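Local coordinates for protein GP37 (Pseudomonas phage phikz, PDB 5FT0) that probably inhibits the RNA degradosome of its bacterial host by acting as a phage-encoded antagonist of RNase E, at residues S16-L21 and T181-N186; N82-D87 and D106-G111; D141-S146 and E208-F213. All blocks are in the same frame, centred on the assembly; numbering follows the deposited sequence.

Contact 1: residues S16-L21 and T181-N186; sequences SKLDGL and TDYFAN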
loop_
_atom_site.group_PDB
_atom_site.type_symbol
_atom_site.label_atom_id
_atom_site.label_comp_id
_atom_site.label_asym_id
_atom_site.label_seq_id
_atom_site.Cartn_x
_atom_site.Cartn_y
_atom_site.Cartn_z
ATOM N N SER A 16 -1.791 11.304 30.505
ATOM C CA SER A 16 -1.018 12.132 31.424
ATOM C C SER A 16 -0.521 11.359 32.638
ATOM O O SER A 16 0.378 11.845 33.333
ATOM C CB SER A 16 -1.853 13.331 31.883
ATOM O OG SER A 16 -2.926 12.915 32.712
ATOM N N LYS A 17 -1.078 10.182 32.915
ATOM C CA LYS A 17 -0.576 9.359 34.007
ATOM C C LYS A 17 0.672 8.576 33.626
ATOM O O LYS A 17 1.308 7.989 34.508
ATOM C CB LYS A 17 -1.676 8.411 34.492
ATOM C CG LYS A 17 -2.804 9.140 35.204
ATOM C CD LYS A 17 -4.075 8.320 35.303
ATOM C CE LYS A 17 -5.216 9.188 35.827
ATOM N NZ LYS A 17 -6.509 8.456 35.878
ATOM N N LEU A 18 1.044 8.564 32.348
ATOM C CA LEU A 18 2.253 7.883 31.905
ATOM C C LEU A 18 3.473 8.742 32.214
ATOM O O LEU A 18 3.565 9.889 31.760
ATOM C CB LEU A 18 2.185 7.579 30.411
ATOM C CG LEU A 18 1.213 6.489 29.955
ATOM C CD1 LEU A 18 1.265 6.334 28.445
ATOM C CD2 LEU A 18 1.537 5.173 30.638
ATOM N N ASP A 19 4.406 8.184 32.986
ATOM C CA ASP A 19 5.690 8.833 33.222
ATOM C C ASP A 19 6.406 9.127 31.909
ATOM O O ASP A 19 6.423 8.301 30.993
ATOM C CB ASP A 19 6.574 7.942 34.093
ATOM C CG ASP A 19 6.486 8.285 35.562
ATOM O OD1 ASP A 19 5.431 8.791 36.008
ATOM O OD2 ASP A 19 7.483 8.042 36.270
ATOM N N GLY A 20 7.007 10.313 31.829
ATOM C CA GLY A 20 7.863 10.666 30.717
ATOM C C GLY A 20 7.167 10.936 29.401
ATOM O O GLY A 20 7.853 11.158 28.395
ATOM N N LEU A 21 5.839 10.929 29.365
ATOM C CA LEU A 21 5.102 11.239 28.146
ATOM C C LEU A 21 4.802 12.732 28.113
ATOM O O LEU A 21 4.131 13.256 29.008
ATOM C CB LEU A 21 3.810 10.430 28.062
ATOM C CG LEU A 21 2.979 10.677 26.800
ATOM C CD1 LEU A 21 3.812 10.427 25.548
ATOM C CD2 LEU A 21 1.729 9.809 26.791
ATOM N N THR A 181 11.696 -2.929 28.838
ATOM C CA THR A 181 11.647 -3.824 29.991
ATOM C C THR A 181 11.661 -3.035 31.295
ATOM O O THR A 181 10.870 -3.304 32.206
ATOM C CB THR A 181 12.819 -4.802 29.942
ATOM O OG1 THR A 181 12.781 -5.533 28.709
ATOM C CG2 THR A 181 12.750 -5.777 31.108
ATOM N N ASP A 182 12.554 -2.049 31.397
ATOM C CA ASP A 182 12.627 -1.239 32.608
ATOM C C ASP A 182 11.380 -0.381 32.776
ATOM O O ASP A 182 10.844 -0.262 33.884
ATOM C CB ASP A 182 13.882 -0.365 32.583
ATOM C CG ASP A 182 15.154 -1.171 32.735
ATOM O OD1 ASP A 182 15.074 -2.329 33.198
ATOM O OD2 ASP A 182 16.234 -0.642 32.399
ATOM N N TYR A 183 10.901 0.225 31.686
ATOM C CA TYR A 183 9.731 1.094 31.785
ATOM C C TYR A 183 8.524 0.333 32.318
ATOM O O TYR A 183 7.822 0.811 33.215
ATOM C CB TYR A 183 9.408 1.722 30.431
ATOM C CG TYR A 183 8.350 2.793 30.538
ATOM C CD1 TYR A 183 8.697 4.112 30.792
ATOM C CD2 TYR A 183 7.001 2.483 30.408
ATOM C CE1 TYR A 183 7.734 5.096 30.904
ATOM C CE2 TYR A 183 6.028 3.462 30.519
ATOM C CZ TYR A 183 6.402 4.767 30.767
ATOM O OH TYR A 183 5.442 5.749 30.884
ATOM N N PHE A 184 8.261 -0.856 31.776
ATOM C CA PHE A 184 7.113 -1.625 32.244
ATOM C C PHE A 184 7.299 -2.080 33.686
ATOM O O PHE A 184 6.353 -2.043 34.480
ATOM C CB PHE A 184 6.868 -2.822 31.323
ATOM C CG PHE A 184 5.893 -2.537 30.217
ATOM C CD1 PHE A 184 6.305 -1.910 29.049
ATOM C CD2 PHE A 184 4.557 -2.883 30.351
ATOM C CE1 PHE A 184 5.402 -1.641 28.032
ATOM C CE2 PHE A 184 3.648 -2.616 29.340
ATOM C CZ PHE A 184 4.071 -1.996 28.178
ATOM N N ALA A 185 8.516 -2.488 34.051
ATOM C CA ALA A 185 8.746 -3.008 35.396
ATOM C C ALA A 185 8.723 -1.900 36.442
ATOM O O ALA A 185 8.268 -2.120 37.571
ATOM C CB ALA A 185 10.073 -3.762 35.446
ATOM N N ASN A 186 9.198 -0.704 36.090
ATOM C CA ASN A 186 9.342 0.379 37.058
ATOM C C ASN A 186 8.251 1.435 36.965
ATOM O O ASN A 186 7.935 2.067 37.978
ATOM C CB ASN A 186 10.703 1.063 36.888
ATOM C CG ASN A 186 11.863 0.094 37.016
ATOM O OD1 ASN A 186 11.820 -0.840 37.815
ATOM N ND2 ASN A 186 12.907 0.310 36.218
#
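Tyr183 reaches off its helix to hydrogen-bond a backbone carbonyl in the loop 16-21. Its OH donates to Asp19 O at 2.7 Å, arriving in the carbonyl plane on a lone pair, with a C=O...donor angle of 130°. The acceptor lies at the edge of the ring, close to the ring plane, and Asp19 O is also 3.5 Å from Tyr183 CE1. Asp19 N is 3.4 Å from the same OH, but its angle is too poor for a bond, so one well-directed bond carries the polar part of the contact. Leu18 crosses the tyrosine at about a right angle and covers the bonded group, its CB 3.8 Å and its CD2 4.0 Å from Tyr183 OH, beside the hydroxyl oxygen.

What lets the tyrosine span the gap is its first torsion: CG stands anti to the backbone N (chi1 -171°), carrying the ring out from the helix while the CA atoms of Asp19 and Tyr183 stay 8.8 Å apart. Further out, Val86 and Leu188 pack against the tyrosine, and Leu188 also touches Leu18. The carboxylate of Asp19, itself exposed, turns to a different partner, forming a salt bridge with Lys187, which lies just past the segment 181-186 and so outside the contact proper.

The carbonyl itself is placed by the turn running from Leu18 to Leu21. Asp19 and Gly20 are its two central residues, Gly20 has a positive phi of 72°, and the closing bond from Leu21 N to Leu18 O is weak. This is a type II beta turn whose central peptide offers its carbonyl to a tyrosine from the long helix 158-187.

Contact 2: residues N82-D87 and D106-G111; sequences NLKYVD and DGNVVG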
loop_
_atom_site.group_PDB
_atom_site.type_symbol
_atom_site.label_atom_id
_atom_site.label_comp_id
_atom_site.label_asym_id
_atom_site.label_seq_id
_atom_site.Cartn_x
_atom_site.Cartn_y
_atom_site.Cartn_z
ATOM N N ASN A 82 0.764 5.109 22.611
ATOM C CA ASN A 82 1.532 6.309 22.904
ATOM C C ASN A 82 2.772 6.046 23.744
ATOM O O ASN A 82 3.534 6.986 23.999
ATOM C CB ASN A 82 0.642 7.344 23.598
ATOM C CG ASN A 82 -0.247 8.083 22.618
ATOM O OD1 ASN A 82 0.163 9.080 22.026
ATOM N ND2 ASN A 82 -1.465 7.584 22.425
ATOM N N LEU A 83 2.997 4.799 24.168
ATOM C CA LEU A 83 4.252 4.456 24.830
ATOM C C LEU A 83 5.448 4.745 23.935
ATOM O O LEU A 83 6.530 5.068 24.437
ATOM C CB LEU A 83 4.251 2.982 25.238
ATOM C CG LEU A 83 3.257 2.581 26.323
ATOM C CD1 LEU A 83 3.300 1.074 26.557
ATOM C CD2 LEU A 83 3.545 3.344 27.608
ATOM N N LYS A 84 5.270 4.633 22.616
ATOM C CA LYS A 84 6.340 4.925 21.670
ATOM C C LYS A 84 6.867 6.345 21.810
ATOM O O LYS A 84 8.016 6.606 21.437
ATOM C CB LYS A 84 5.848 4.713 20.238
ATOM C CG LYS A 84 5.892 3.277 19.763
ATOM C CD LYS A 84 5.121 3.128 18.463
ATOM C CE LYS A 84 3.627 3.265 18.709
ATOM N NZ LYS A 84 2.875 3.575 17.464
ATOM N N TYR A 85 6.058 7.264 22.329
ATOM C CA TYR A 85 6.433 8.665 22.431
ATOM C C TYR A 85 6.937 9.051 23.815
ATOM O O TYR A 85 7.284 10.216 24.030
ATOM C CB TYR A 85 5.248 9.547 22.030
ATOM C CG TYR A 85 4.688 9.174 20.676
ATOM C CD1 TYR A 85 5.477 9.249 19.535
ATOM C CD2 TYR A 85 3.379 8.729 20.539
ATOM C CE1 TYR A 85 4.976 8.901 18.292
ATOM C CE2 TYR A 85 2.869 8.379 19.301
ATOM C CZ TYR A 85 3.673 8.469 18.181
ATOM O OH TYR A 85 3.172 8.124 16.947
ATOM N N VAL A 86 6.985 8.103 24.753
ATOM C CA VAL A 86 7.649 8.346 26.026
ATOM C C VAL A 86 9.115 8.650 25.762
ATOM O O VAL A 86 9.781 7.935 25.001
ATOM C CB VAL A 86 7.474 7.135 26.955
ATOM C CG1 VAL A 86 8.395 7.238 28.157
ATOM C CG2 VAL A 86 6.021 7.024 27.410
ATOM N N ASP A 87 9.621 9.719 26.391
ATOM C CA ASP A 87 10.964 10.236 26.139
ATOM C C ASP A 87 12.016 9.142 25.989
ATOM O O ASP A 87 12.625 8.989 24.924
ATOM C CB ASP A 87 11.372 11.192 27.266
ATOM C CG ASP A 87 10.637 12.514 27.211
ATOM O OD1 ASP A 87 10.128 12.875 26.130
ATOM O OD2 ASP A 87 10.574 13.200 28.253
ATOM N N ASP A 106 8.855 3.735 9.577
ATOM C CA ASP A 106 7.585 4.114 8.967
ATOM C C ASP A 106 6.473 3.417 9.732
ATOM O O ASP A 106 6.409 2.184 9.745
ATOM C CB ASP A 106 7.549 3.738 7.485
ATOM C CG ASP A 106 6.320 4.273 6.776
ATOM O OD1 ASP A 106 5.702 5.227 7.293
ATOM O OD2 ASP A 106 5.974 3.742 5.697
ATOM N N GLY A 107 5.609 4.202 10.367
ATOM C CA GLY A 107 4.604 3.615 11.234
ATOM C C GLY A 107 5.273 2.906 12.392
ATOM O O GLY A 107 6.183 3.439 13.036
ATOM N N ASN A 108 4.836 1.679 12.655
ATOM C CA ASN A 108 5.388 0.866 13.728
ATOM C C ASN A 108 6.539 -0.020 13.269
ATOM O O ASN A 108 6.964 -0.899 14.026
ATOM C CB ASN A 108 4.289 -0.002 14.344
ATOM C CG ASN A 108 3.299 0.803 15.159
ATOM O OD1 ASN A 108 3.679 1.711 15.896
ATOM N ND2 ASN A 108 2.018 0.477 15.027
ATOM N N VAL A 109 7.055 0.187 12.061
ATOM C CA VAL A 109 8.018 -0.722 11.450
ATOM C C VAL A 109 9.349 -0.006 11.266
ATOM O O VAL A 109 9.401 1.094 10.704
ATOM C CB VAL A 109 7.503 -1.265 10.106
ATOM C CG1 VAL A 109 8.545 -2.171 9.471
ATOM C CG2 VAL A 109 6.190 -2.009 10.304
ATOM N N VAL A 110 10.418 -0.633 11.744
ATOM C CA VAL A 110 11.786 -0.268 11.400
ATOM C C VAL A 110 12.330 -1.368 10.503
ATOM O O VAL A 110 12.263 -2.552 10.857
ATOM C CB VAL A 110 12.663 -0.092 12.651
ATOM C CG1 VAL A 110 14.112 0.144 12.252
ATOM C CG2 VAL A 110 12.146 1.055 13.508
ATOM N N GLY A 111 12.848 -0.988 9.343
ATOM C CA GLY A 111 13.346 -1.983 8.415
ATOM C C GLY A 111 13.994 -1.353 7.206
ATOM O O GLY A 111 14.372 -0.180 7.221
#
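Lys84 and Asn108 bridge two backbones that stay well apart, their CA atoms 9.0 Å from each other. Asn108 sits in the tip of a beta hairpin, a type II' turn from Asp106 to Val109 that joins strands 103-106 and 109-115. Gly107 takes the first central position with a positive phi, and the hairpin is closed in both directions: Asp106 N to Val109 O at 2.9 Å, and Val109 N to Asp106 O at 3.1 Å. Facing it, the segment 82-87 links helix 67-82 to helix 87-98, with Val86 as N-cap of the second.

Across this gap the lysine does most of the reaching. Its chain is extended at chi2, then bent at chi3 (-71°), which brings the ammonium up to the amide oxygen of Asn108; the two side chains cross at about a right angle. Tyr180 of helix 158-187 also touches Lys84, and Asp81 adds a long, weak ion pair. The contact lies at the surface and is almost wholly polar. Lys84 NZ donates to Asn108 OD1 at 2.6 Å, on a lone pair in the amide carbonyl plane with a C=O...donor angle of 144°, while Lys84 CE lies 3.2 Å from that same oxygen.

Contact 3: residues D141-S146 and E208-F213; sequences DKLIKS and EVYFSF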
loop_
_atom_site.group_PDB
_atom_site.type_symbol
_atom_site.label_atom_id
_atom_site.label_comp_id
_atom_site.label_asym_id
_atom_site.label_seq_id
_atom_site.Cartn_x
_atom_site.Cartn_y
_atom_site.Cartn_z
ATOM N N ASP A 141 -0.333 -19.738 19.613
ATOM C CA ASP A 141 -0.851 -20.933 18.949
ATOM C C ASP A 141 -0.650 -20.853 17.439
ATOM O O ASP A 141 -0.194 -21.813 16.809
ATOM C CB ASP A 141 -2.330 -21.126 19.284
ATOM C CG ASP A 141 -2.553 -21.542 20.725
ATOM O OD1 ASP A 141 -1.587 -22.001 21.372
ATOM O OD2 ASP A 141 -3.697 -21.410 21.211
ATOM N N LYS A 142 -0.988 -19.707 16.844
ATOM C CA LYS A 142 -0.755 -19.521 15.415
ATOM C C LYS A 142 0.734 -19.557 15.092
ATOM O O LYS A 142 1.138 -20.071 14.042
ATOM C CB LYS A 142 -1.372 -18.199 14.958
ATOM C CG LYS A 142 -1.084 -17.842 13.509
ATOM C CD LYS A 142 -0.979 -16.336 13.326
ATOM C CE LYS A 142 0.181 -15.767 14.131
ATOM N NZ LYS A 142 0.299 -14.293 13.966
ATOM N N LEU A 143 1.567 -19.018 15.984
ATOM C CA LEU A 143 3.003 -18.998 15.733
ATOM C C LEU A 143 3.606 -20.394 15.843
ATOM O O LEU A 143 4.487 -20.758 15.055
ATOM C CB LEU A 143 3.691 -18.035 16.699
ATOM C CG LEU A 143 3.359 -16.555 16.486
ATOM C CD1 LEU A 143 4.023 -15.684 17.548
ATOM C CD2 LEU A 143 3.774 -16.117 15.087
ATOM N N ILE A 144 3.145 -21.189 16.811
ATOM C CA ILE A 144 3.685 -22.534 16.984
ATOM C C ILE A 144 3.334 -23.411 15.789
ATOM O O ILE A 144 4.179 -24.158 15.281
ATOM C CB ILE A 144 3.183 -23.148 18.304
ATOM C CG1 ILE A 144 3.748 -22.380 19.502
ATOM C CG2 ILE A 144 3.560 -24.622 18.385
ATOM C CD1 ILE A 144 3.505 -23.056 20.832
ATOM N N LYS A 145 2.088 -23.328 15.312
ATOM C CA LYS A 145 1.665 -24.169 14.197
ATOM C C LYS A 145 2.438 -23.841 12.926
ATOM O O LYS A 145 2.830 -24.746 12.178
ATOM C CB LYS A 145 0.163 -24.012 13.961
ATOM N N SER A 146 2.677 -22.556 12.668
ATOM C CA SER A 146 3.262 -22.122 11.408
ATOM C C SER A 146 4.785 -22.093 11.416
ATOM O O SER A 146 5.383 -21.827 10.368
ATOM C CB SER A 146 2.734 -20.731 11.036
ATOM O OG SER A 146 3.089 -19.769 12.013
ATOM N N GLU A 208 12.023 -15.216 14.354
ATOM C CA GLU A 208 11.262 -14.129 14.955
ATOM C C GLU A 208 11.320 -14.256 16.469
ATOM O O GLU A 208 11.015 -15.320 17.021
ATOM C CB GLU A 208 9.807 -14.135 14.469
ATOM C CG GLU A 208 9.662 -13.912 12.971
ATOM C CD GLU A 208 8.216 -13.924 12.508
ATOM O OE1 GLU A 208 7.329 -14.264 13.319
ATOM O OE2 GLU A 208 7.967 -13.588 11.330
ATOM N N VAL A 209 11.717 -13.178 17.137
ATOM C CA VAL A 209 11.764 -13.120 18.593
ATOM C C VAL A 209 10.756 -12.072 19.048
ATOM O O VAL A 209 10.795 -10.921 18.594
ATOM C CB VAL A 209 13.174 -12.797 19.109
ATOM C CG1 VAL A 209 13.198 -12.830 20.626
ATOM C CG2 VAL A 209 14.187 -13.780 18.539
ATOM N N TYR A 210 9.856 -12.469 19.939
ATOM C CA TYR A 210 8.809 -11.596 20.448
ATOM C C TYR A 210 9.111 -11.226 21.891
ATOM O O TYR A 210 9.341 -12.105 22.728
ATOM C CB TYR A 210 7.439 -12.272 20.353
ATOM C CG TYR A 210 6.952 -12.475 18.936
ATOM C CD1 TYR A 210 7.465 -13.494 18.142
ATOM C CD2 TYR A 210 5.969 -11.655 18.396
ATOM C CE1 TYR A 210 7.023 -13.683 16.846
ATOM C CE2 TYR A 210 5.518 -11.838 17.101
ATOM C CZ TYR A 210 6.050 -12.855 16.330
ATOM O OH TYR A 210 5.607 -13.044 15.040
ATOM N N PHE A 211 9.109 -9.927 22.176
ATOM C CA PHE A 211 9.267 -9.403 23.529
ATOM C C PHE A 211 7.946 -8.759 23.929
ATOM O O PHE A 211 7.601 -7.683 23.430
ATOM C CB PHE A 211 10.411 -8.391 23.604
ATOM C CG PHE A 211 11.721 -8.904 23.069
ATOM C CD1 PHE A 211 12.023 -8.810 21.720
ATOM C CD2 PHE A 211 12.655 -9.472 23.920
ATOM C CE1 PHE A 211 13.227 -9.277 21.232
ATOM C CE2 PHE A 211 13.860 -9.940 23.436
ATOM C CZ PHE A 211 14.146 -9.843 22.090
ATOM N N SER A 212 7.212 -9.410 24.825
ATOM C CA SER A 212 5.901 -8.937 25.243
ATOM C C SER A 212 5.949 -8.418 26.675
ATOM O O SER A 212 6.764 -8.858 27.490
ATOM C CB SER A 212 4.853 -10.043 25.119
ATOM O OG SER A 212 4.621 -10.350 23.758
ATOM N N PHE A 213 5.061 -7.471 26.971
ATOM C CA PHE A 213 5.054 -6.790 28.255
ATOM C C PHE A 213 3.620 -6.557 28.701
ATOM O O PHE A 213 2.719 -6.370 27.879
ATOM C CB PHE A 213 5.799 -5.450 28.185
ATOM C CG PHE A 213 7.185 -5.558 27.619
ATOM C CD1 PHE A 213 8.256 -5.895 28.430
ATOM C CD2 PHE A 213 7.418 -5.322 26.276
ATOM C CE1 PHE A 213 9.530 -5.997 27.913
ATOM C CE2 PHE A 213 8.694 -5.421 25.751
ATOM C CZ PHE A 213 9.750 -5.760 26.571
#
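Leu143 and Tyr210 share the same first torsion, chi1 -68°, with CG anti to the carbonyl carbon and beside the backbone N; both side chains leave their backbones facing the other segment, and they meet from opposite directions. Leu143 CD1 settles over one face of the ring in a CH-pi contact, 3.9 Å from the Tyr210 centroid and 23° off the ring normal. It is displaced toward the CE1-CZ side of the rim, lying 3.7 Å from both Tyr210 CE1 and CZ. The second methyl takes the phenol oxygen, Leu143 CD2 to Tyr210 OH being 3.6 Å.

This is a helix laid on an antiparallel sheet. Glu208 and Tyr210, two apart on strand 206-217, face helix 140-146, while Val209 and Phe211 point the other way, toward helix 158-187. Tyr201 of the adjoining strand 197-202 also touches Leu143, and Thr226 and Lys228 of strand 220-232 touch Tyr210.

The hydroxyl under the leucine is tied down within its own strand: Tyr210 OH donates to Glu208 OE1 at 2.7 Å, from above the carboxylate plane, 42° out of it. Glu208 OE2 makes a salt bridge with Arg206, which would favour the charged carboxylate and probably helps position the acceptor for the tyrosine. On the helix, Ser146 folds back one turn, its OG donating to Lys142 O at 2.8 Å. That carbonyl also takes the backbone bond from Ser146 N, at 3.2 Å, and the two donors reach it from opposite faces of its plane.

How the contacts relate
Contacts 1 and 3 are buried, whereas contact 2 lies at the surface. Their chemistry differs: contact 1, polar though buried, sets a tyrosine hydroxyl on a backbone carbonyl, contact 2 a charged amine on an amide oxygen, and contact 3 methyl groups on an aromatic face. Contacts 1 and 2 adjoin, for Gly20 O and Asp87 N probably share a hydrogen bond (3.0 Å) and Leu83 packs on Phe184 of the helix segment 181-186. From that helix Phe184 and Thr181 also meet Phe213 of contact 3. Contacts 2 and 3 do not touch, yet both reach the same seven-stranded antiparallel sheet, through its hairpin 103-115 and its strand 206-217.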